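Local coordinates for protein exotoxin A (Pseudomonas aeruginosa, PDB 1IKP) that probably transfers ADP-ribose from NAD to elongation factor 2 of host cells, as a secreted toxin with receptor-binding, targeting and catalytic parts, at residues L102-H107 with E140-L145; G41-S46 with K144-A149; K114-E119 with D200-V205. The protein carries 2 engineered substitutions. All blocks are in the same frame, centred on the assembly; numbering follows the deposited sequence.

Contact 1: residues L102-H107 with E140-L145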
# COMPACT_ATOMS: atom_id res chain seq x y z
N LEU A 102 14.21 10.61 7.06
CA LEU A 102 13.11 11.42 7.56
C LEU A 102 12.76 11.03 8.98
O LEU A 102 12.54 9.84 9.28
CB LEU A 102 11.87 11.24 6.68
CG LEU A 102 12.04 11.33 5.16
CD1 LEU A 102 10.71 11.13 4.47
CD2 LEU A 102 12.64 12.68 4.80
N VAL A 103 12.70 12.03 9.85
CA VAL A 103 12.33 11.81 11.26
C VAL A 103 11.04 12.60 11.51
O VAL A 103 11.03 13.83 11.39
CB VAL A 103 13.45 12.29 12.21
CG1 VAL A 103 13.05 12.03 13.68
CG2 VAL A 103 14.76 11.57 11.87
N PRO A 104 9.94 11.91 11.86
CA PRO A 104 8.69 12.62 12.11
C PRO A 104 8.71 13.22 13.50
O PRO A 104 9.40 12.72 14.38
CB PRO A 104 7.63 11.53 11.92
CG PRO A 104 8.32 10.32 12.51
CD PRO A 104 9.76 10.44 12.00
N ILE A 105 7.98 14.32 13.66
CA ILE A 105 7.89 14.97 14.96
C ILE A 105 6.42 15.27 15.23
O ILE A 105 5.62 15.45 14.31
CB ILE A 105 8.76 16.28 15.03
CG1 ILE A 105 8.37 17.25 13.92
CG2 ILE A 105 10.25 15.92 14.97
CD1 ILE A 105 9.16 18.56 13.97
N GLY A 106 6.05 15.26 16.51
CA GLY A 106 4.67 15.50 16.87
C GLY A 106 4.21 14.46 17.88
O GLY A 106 4.80 13.39 17.99
N HIS A 107 3.15 14.78 18.61
CA HIS A 107 2.60 13.90 19.64
C HIS A 107 2.09 12.52 19.23
O HIS A 107 2.27 11.55 19.98
CB HIS A 107 1.47 14.64 20.38
CG HIS A 107 1.94 15.84 21.14
ND1 HIS A 107 1.07 16.78 21.66
CD2 HIS A 107 3.19 16.26 21.47
CE1 HIS A 107 1.76 17.72 22.28
NE2 HIS A 107 3.05 17.43 22.18
N GLU A 140 10.95 7.09 21.95
CA GLU A 140 12.06 7.75 22.61
C GLU A 140 13.31 7.89 21.74
O GLU A 140 13.96 8.93 21.73
CB GLU A 140 12.37 7.03 23.92
CG GLU A 140 13.29 7.80 24.83
CD GLU A 140 12.79 9.21 25.17
OE1 GLU A 140 11.60 9.37 25.48
OE2 GLU A 140 13.61 10.15 25.14
N LEU A 141 13.64 6.84 20.99
CA LEU A 141 14.79 6.95 20.11
C LEU A 141 14.52 7.96 19.00
O LEU A 141 15.42 8.65 18.58
CB LEU A 141 15.16 5.58 19.55
CG LEU A 141 16.36 5.47 18.58
CD1 LEU A 141 17.59 6.22 19.08
CD2 LEU A 141 16.66 3.99 18.42
N LEU A 142 13.27 8.07 18.53
CA LEU A 142 12.98 9.09 17.51
C LEU A 142 13.25 10.48 18.07
O LEU A 142 13.77 11.36 17.37
CB LEU A 142 11.52 9.05 17.09
CG LEU A 142 11.10 8.01 16.07
CD1 LEU A 142 9.67 8.31 15.68
CD2 LEU A 142 12.00 8.07 14.82
N ALA A 143 12.85 10.69 19.32
CA ALA A 143 13.08 11.98 19.95
C ALA A 143 14.58 12.26 19.98
O ALA A 143 15.02 13.39 19.74
CB ALA A 143 12.51 11.97 21.37
N LYS A 144 15.38 11.24 20.26
CA LYS A 144 16.82 11.43 20.30
C LYS A 144 17.39 11.72 18.92
O LYS A 144 18.27 12.57 18.76
CB LYS A 144 17.51 10.19 20.87
CG LYS A 144 19.00 10.38 21.10
CD LYS A 144 19.66 9.14 21.69
CE LYS A 144 21.07 9.45 22.16
NZ LYS A 144 21.93 10.02 21.06
N LEU A 145 16.89 11.03 17.91
CA LEU A 145 17.36 11.27 16.55
C LEU A 145 17.00 12.67 16.06
O LEU A 145 17.72 13.22 15.22
CB LEU A 145 16.77 10.22 15.59
CG LEU A 145 17.26 8.80 15.86
CD1 LEU A 145 16.49 7.84 14.98
CD2 LEU A 145 18.75 8.69 15.57
O HOH W 1 10.91 12.82 16.77

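Contact 2: residues G41-S46 with K144-A149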
# COMPACT_ATOMS: atom_id res chain seq x y z
N GLY A 41 5.24 17.46 12.09
CA GLY A 41 6.16 17.85 11.05
C GLY A 41 7.07 16.70 10.69
O GLY A 41 6.99 15.63 11.28
N VAL A 42 7.94 16.96 9.72
CA VAL A 42 8.94 16.00 9.25
C VAL A 42 10.29 16.69 9.10
O VAL A 42 10.41 17.74 8.44
CB VAL A 42 8.56 15.42 7.89
CG1 VAL A 42 9.68 14.48 7.40
CG2 VAL A 42 7.25 14.65 7.97
N LEU A 43 11.31 16.13 9.74
CA LEU A 43 12.68 16.60 9.63
C LEU A 43 13.28 15.80 8.48
O LEU A 43 13.21 14.57 8.49
CB LEU A 43 13.48 16.31 10.90
CG LEU A 43 13.12 17.20 12.08
CD1 LEU A 43 13.65 16.59 13.37
CD2 LEU A 43 13.73 18.59 11.85
N HIS A 44 13.83 16.49 7.49
CA HIS A 44 14.46 15.82 6.35
C HIS A 44 15.96 16.07 6.43
O HIS A 44 16.43 17.22 6.26
CB HIS A 44 13.88 16.38 5.04
CG HIS A 44 14.49 15.80 3.81
ND1 HIS A 44 14.11 16.19 2.54
CD2 HIS A 44 15.40 14.82 3.64
CE1 HIS A 44 14.77 15.48 1.64
NE2 HIS A 44 15.55 14.63 2.28
N TYR A 45 16.70 15.01 6.73
CA TYR A 45 18.16 15.03 6.83
C TYR A 45 18.73 14.55 5.50
O TYR A 45 18.29 13.54 4.98
CB TYR A 45 18.65 14.08 7.92
CG TYR A 45 18.31 14.49 9.33
CD1 TYR A 45 19.24 15.18 10.12
CD2 TYR A 45 17.06 14.21 9.88
CE1 TYR A 45 18.94 15.56 11.42
CE2 TYR A 45 16.75 14.59 11.19
CZ TYR A 45 17.68 15.26 11.95
OH TYR A 45 17.39 15.66 13.25
N SER A 46 19.72 15.25 4.94
CA SER A 46 20.29 14.80 3.68
C SER A 46 21.72 15.31 3.48
O SER A 46 22.17 16.21 4.18
CB SER A 46 19.42 15.25 2.51
OG SER A 46 19.48 16.67 2.34
N LYS A 144 15.38 11.24 20.26
CA LYS A 144 16.82 11.43 20.30
C LYS A 144 17.39 11.72 18.92
O LYS A 144 18.27 12.57 18.76
CB LYS A 144 17.51 10.19 20.87
CG LYS A 144 19.00 10.38 21.10
CD LYS A 144 19.66 9.14 21.69
CE LYS A 144 21.07 9.45 22.16
NZ LYS A 144 21.93 10.02 21.06
N LEU A 145 16.89 11.03 17.91
CA LEU A 145 17.36 11.27 16.55
C LEU A 145 17.00 12.67 16.06
O LEU A 145 17.72 13.22 15.22
CB LEU A 145 16.77 10.22 15.59
CG LEU A 145 17.26 8.80 15.86
CD1 LEU A 145 16.49 7.84 14.98
CD2 LEU A 145 18.75 8.69 15.57
N ALA A 146 15.93 13.25 16.60
CA ALA A 146 15.48 14.59 16.20
C ALA A 146 16.07 15.72 17.04
O ALA A 146 15.69 16.89 16.85
CB ALA A 146 13.96 14.67 16.26
N ARG A 147 16.97 15.40 17.96
CA ARG A 147 17.57 16.44 18.79
C ARG A 147 19.07 16.31 18.98
O ARG A 147 19.80 17.28 18.81
CB ARG A 147 16.88 16.49 20.15
CG ARG A 147 17.00 15.22 20.98
CD ARG A 147 16.19 15.34 22.25
NE ARG A 147 14.79 15.63 21.97
CZ ARG A 147 13.85 15.77 22.89
NH1 ARG A 147 14.15 15.63 24.18
NH2 ARG A 147 12.60 16.03 22.54
N ASP A 148 19.54 15.11 19.32
CA ASP A 148 20.96 14.91 19.55
C ASP A 148 21.40 13.50 19.24
O ASP A 148 21.08 12.56 19.97
CB ASP A 148 21.29 15.26 21.01
CG ASP A 148 22.76 15.04 21.35
OD1 ASP A 148 23.63 15.50 20.58
OD2 ASP A 148 23.03 14.41 22.39
N ALA A 149 22.11 13.36 18.13
CA ALA A 149 22.65 12.07 17.70
C ALA A 149 23.98 12.34 17.00
O ALA A 149 24.24 13.46 16.56
CB ALA A 149 21.67 11.36 16.74

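Contact 3: residues K114-E119 with D200-V205. Engineered in segment 200-205: Gln201 (natural residue Pro).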
# COMPACT_ATOMS: atom_id res chain seq x y z
N LYS A 114 12.13 7.06 7.79
CA LYS A 114 12.20 6.62 6.39
C LYS A 114 13.61 6.92 5.95
O LYS A 114 14.22 7.89 6.40
CB LYS A 114 11.26 7.40 5.46
CG LYS A 114 9.80 7.36 5.84
CD LYS A 114 9.28 5.95 5.99
CE LYS A 114 7.76 5.95 6.23
NZ LYS A 114 7.42 4.76 7.01
N VAL A 115 14.14 6.07 5.07
CA VAL A 115 15.47 6.27 4.51
C VAL A 115 15.38 6.04 3.01
O VAL A 115 14.71 5.10 2.55
CB VAL A 115 16.49 5.25 5.12
CG1 VAL A 115 17.90 5.49 4.52
CG2 VAL A 115 16.54 5.41 6.62
N PHE A 116 16.03 6.90 2.23
CA PHE A 116 16.05 6.68 0.79
C PHE A 116 17.31 7.28 0.16
O PHE A 116 17.96 8.17 0.74
CB PHE A 116 14.79 7.18 0.08
CG PHE A 116 14.51 8.62 0.27
CD1 PHE A 116 13.70 9.07 1.31
CD2 PHE A 116 15.04 9.56 -0.61
CE1 PHE A 116 13.43 10.42 1.46
CE2 PHE A 116 14.76 10.91 -0.45
CZ PHE A 116 13.96 11.34 0.58
N ILE A 117 17.64 6.74 -1.00
CA ILE A 117 18.86 7.10 -1.73
C ILE A 117 18.55 7.63 -3.11
O ILE A 117 17.71 7.08 -3.83
CB ILE A 117 19.75 5.83 -1.89
CG1 ILE A 117 20.11 5.22 -0.54
CG2 ILE A 117 21.01 6.15 -2.69
CD1 ILE A 117 20.84 6.13 0.38
N HIS A 118 19.23 8.70 -3.50
CA HIS A 118 19.08 9.23 -4.85
C HIS A 118 20.42 9.11 -5.55
O HIS A 118 21.44 9.54 -5.01
CB HIS A 118 18.65 10.71 -4.84
CG HIS A 118 17.22 10.91 -4.46
ND1 HIS A 118 16.75 12.11 -3.96
CD2 HIS A 118 16.16 10.07 -4.49
CE1 HIS A 118 15.46 11.99 -3.70
NE2 HIS A 118 15.08 10.76 -4.01
N GLU A 119 20.46 8.47 -6.70
CA GLU A 119 21.72 8.40 -7.43
C GLU A 119 21.76 9.63 -8.34
O GLU A 119 20.75 10.02 -8.91
CB GLU A 119 21.79 7.11 -8.20
CG GLU A 119 21.67 5.93 -7.24
CD GLU A 119 22.13 4.63 -7.85
OE1 GLU A 119 21.30 3.73 -8.05
OE2 GLU A 119 23.34 4.53 -8.12
N ASP A 200 9.86 19.46 0.07
CA ASP A 200 10.10 20.51 -0.91
C ASP A 200 11.30 20.19 -1.79
O ASP A 200 11.31 20.52 -2.98
CB ASP A 200 10.32 21.84 -0.19
CG ASP A 200 9.09 22.30 0.56
OD1 ASP A 200 8.61 21.56 1.44
OD2 ASP A 200 8.60 23.41 0.27
N GLN A 201 12.29 19.52 -1.22
CA GLN A 201 13.49 19.17 -1.97
C GLN A 201 13.19 18.24 -3.14
O GLN A 201 14.01 18.08 -4.04
CB GLN A 201 14.52 18.53 -1.03
CG GLN A 201 15.09 19.52 -0.01
CD GLN A 201 15.79 18.83 1.14
OE1 GLN A 201 16.64 17.96 0.94
NE2 GLN A 201 15.45 19.23 2.36
N LEU A 202 12.00 17.64 -3.13
CA LEU A 202 11.60 16.72 -4.19
C LEU A 202 10.32 17.12 -4.93
O LEU A 202 9.60 16.27 -5.47
CB LEU A 202 11.44 15.31 -3.61
CG LEU A 202 12.72 14.68 -3.08
CD1 LEU A 202 12.45 13.25 -2.68
CD2 LEU A 202 13.81 14.74 -4.15
N ASP A 203 10.05 18.42 -4.99
CA ASP A 203 8.84 18.88 -5.68
C ASP A 203 8.81 18.41 -7.13
O ASP A 203 9.82 18.50 -7.83
CB ASP A 203 8.75 20.41 -5.65
CG ASP A 203 8.46 20.94 -4.27
OD1 ASP A 203 7.57 20.38 -3.59
OD2 ASP A 203 9.11 21.92 -3.86
N GLY A 204 7.66 17.91 -7.57
CA GLY A 204 7.51 17.44 -8.93
C GLY A 204 7.76 15.96 -9.17
O GLY A 204 7.34 15.41 -10.20
N VAL A 205 8.43 15.30 -8.23
CA VAL A 205 8.72 13.89 -8.41
C VAL A 205 7.46 13.02 -8.37
O VAL A 205 7.28 12.14 -9.21
CB VAL A 205 9.73 13.38 -7.35
CG1 VAL A 205 9.95 11.87 -7.51
CG2 VAL A 205 11.07 14.11 -7.51

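Contact 1: residues L102-H107 with E140-L145
Two torsions place Val103 against Leu142. In Val103 a chi1 of -179° sets CG1 opposite the backbone N and leaves CG2 beside that nitrogen, which gives each methyl its own partner, CG1 on Leu142 and CG2 on Leu145; in Leu142 a chi1 of -82° puts CG beside its backbone N and brings its two branches against Val103 and Pro104. Val103 CG1 then lies 3.8 Å from Leu142 O and 4.3 Å from Leu142 CD2, while Val103 CG2 reaches along the helix to within 4.4 Å of Leu145 CB. Next along the strand, the Pro104 ring meets the other leucine branch, with Pro104 CG 4.0 Å from Leu142 CD1 and the two side chains crossing at about a right angle. Helix 140-145 itself runs across strand 102-106 at 108°, a short helix laid over one face of the large sheet in the concanavalin-like binding part of the toxin. Ile113 of the next strand also touches both Val103 and Leu142, extending the apolar patch. Beside this patch a water donates to Pro104 O at 2.8 Å and, weakly, to Leu142 O at 3.3 Å. Direct contact between the segments is thus essentially apolar, made by branched side chains and a proline ring, and a single water bridges the strand and helix carbonyls.

Contact 2: residues G41-S46 with K144-A149
Lys144 O, just before the Leu145-Ala146 pair that touches strand 41-46, accepts two backbone bonds as its helix ends: one from Asp148 N at 2.9 Å and a longer one from Arg147 N at 3.2 Å. This turn belongs to a concanavalin-like beta-sandwich. Strand 40-49 lies in the large sheet, whereas strand 148-155, which starts right after the turn, lies in the six-stranded antiparallel sheet, so the contact sits where the chain passes from one sheet to the other. The lysine binds the same turn a second time through its side chain: Lys144 NZ donates to Asp148 O at 2.9 Å, meeting the carbonyl at a C=O...N angle of 145° and tilted only 19° from its plane. A salt bridge to Asp61 gives this ammonium group another partner, and Arg147 pairs with Asp36, so both basic side chains of the turn have acidic partners.

On the inward side the contact is carried by Leu43 and Tyr45, alternate residues of the strand. With a chi1 of -68°, Tyr45 has CG beside the backbone N, and the ring reaches the turn with its OH; the ring is also stacked with Trp101 of the neighbouring strand, which would limit its rotation. Tyr45 OH comes within 3.2 Å of Leu145 O, which approaches the ring obliquely, and within 3.7 Å of Ala146 CA. Leu43 uses a single branch. Its CD1 presses on the alanine where the helix has given way to loop, and the spacing is tighter than ordinary van der Waals contact: Leu43 CD1 lies 3.5 Å from Ala146 CB.

Contact 3: residues K114-E119 with D200-V205
Phe116 is the first residue of strand 114-119 to meet the loop 200-205. Its chi1 of 59° places CG between the backbone N and the carbonyl carbon, and the ring projects from the sheet to meet Leu202, which comes from the opposite direction. Phe116 CE2 is 4.0 Å from Leu202 CD1 and Phe116 CZ 4.1 Å from the same methyl, an oblique approach at the CE2-CZ side of the ring. Two residues on, His118 points from the same face of the strand, with CG beside its backbone N (chi1 -74°). Here Leu202 brings both branches to one ring carbon: His118 CE1 lies 3.4 Å from Leu202 CD1, which sits in the plane of the imidazole at its edge, and 3.2 Å from Leu202 CD2, which comes in obliquely. The latter spacing is short for two carbons, and its exact value is doubtful. Both branches of the leucine thus lie near CE1, while CD1 also serves the phenylalanine.

Behind Leu202 the loop is braced by its own backbone. Asp203 N donates to Asp200 O at 3.2 Å, and a type II turn from Leu202 to Val205 is closed by Val205 N donating to Leu202 O, also at 3.2 Å. Gly204 occupies the third position of this turn with positive phi and is the N-cap of the following helix. Gln201, engineered in place of proline, precedes Leu202 and belongs to the 3-10 segment 200-201. The contact joins the loop between helices 188-191 and 205-210 to strand 112-120, which is hydrogen-bonded between strands 97-106 and 126-136; Met129 of the latter touches both His118 and Val205.

Contacts 1 and 2 lie side by side, their centres about 7 Å apart, and share Lys144 and Leu145; their strands are adjacent, with Val103 O 2.8 Å from Leu43 N in a probable hydrogen bond. Contact 3 is more distant, its centre about 19 Å from that of contact 1 and 16 Å from that of contact 2, yet joins the same sheet through Leu102 N and Lys114 O, 2.8 Å apart. It uses the opposite sheet face: Leu102, His44 and Phe116 pack there, with His44 NE2 4.0 Å from Phe116 CZ. All belong to the binding part, not the catalytic one. A bound sodium ion lies about 10 Å from the Leu145 side chain.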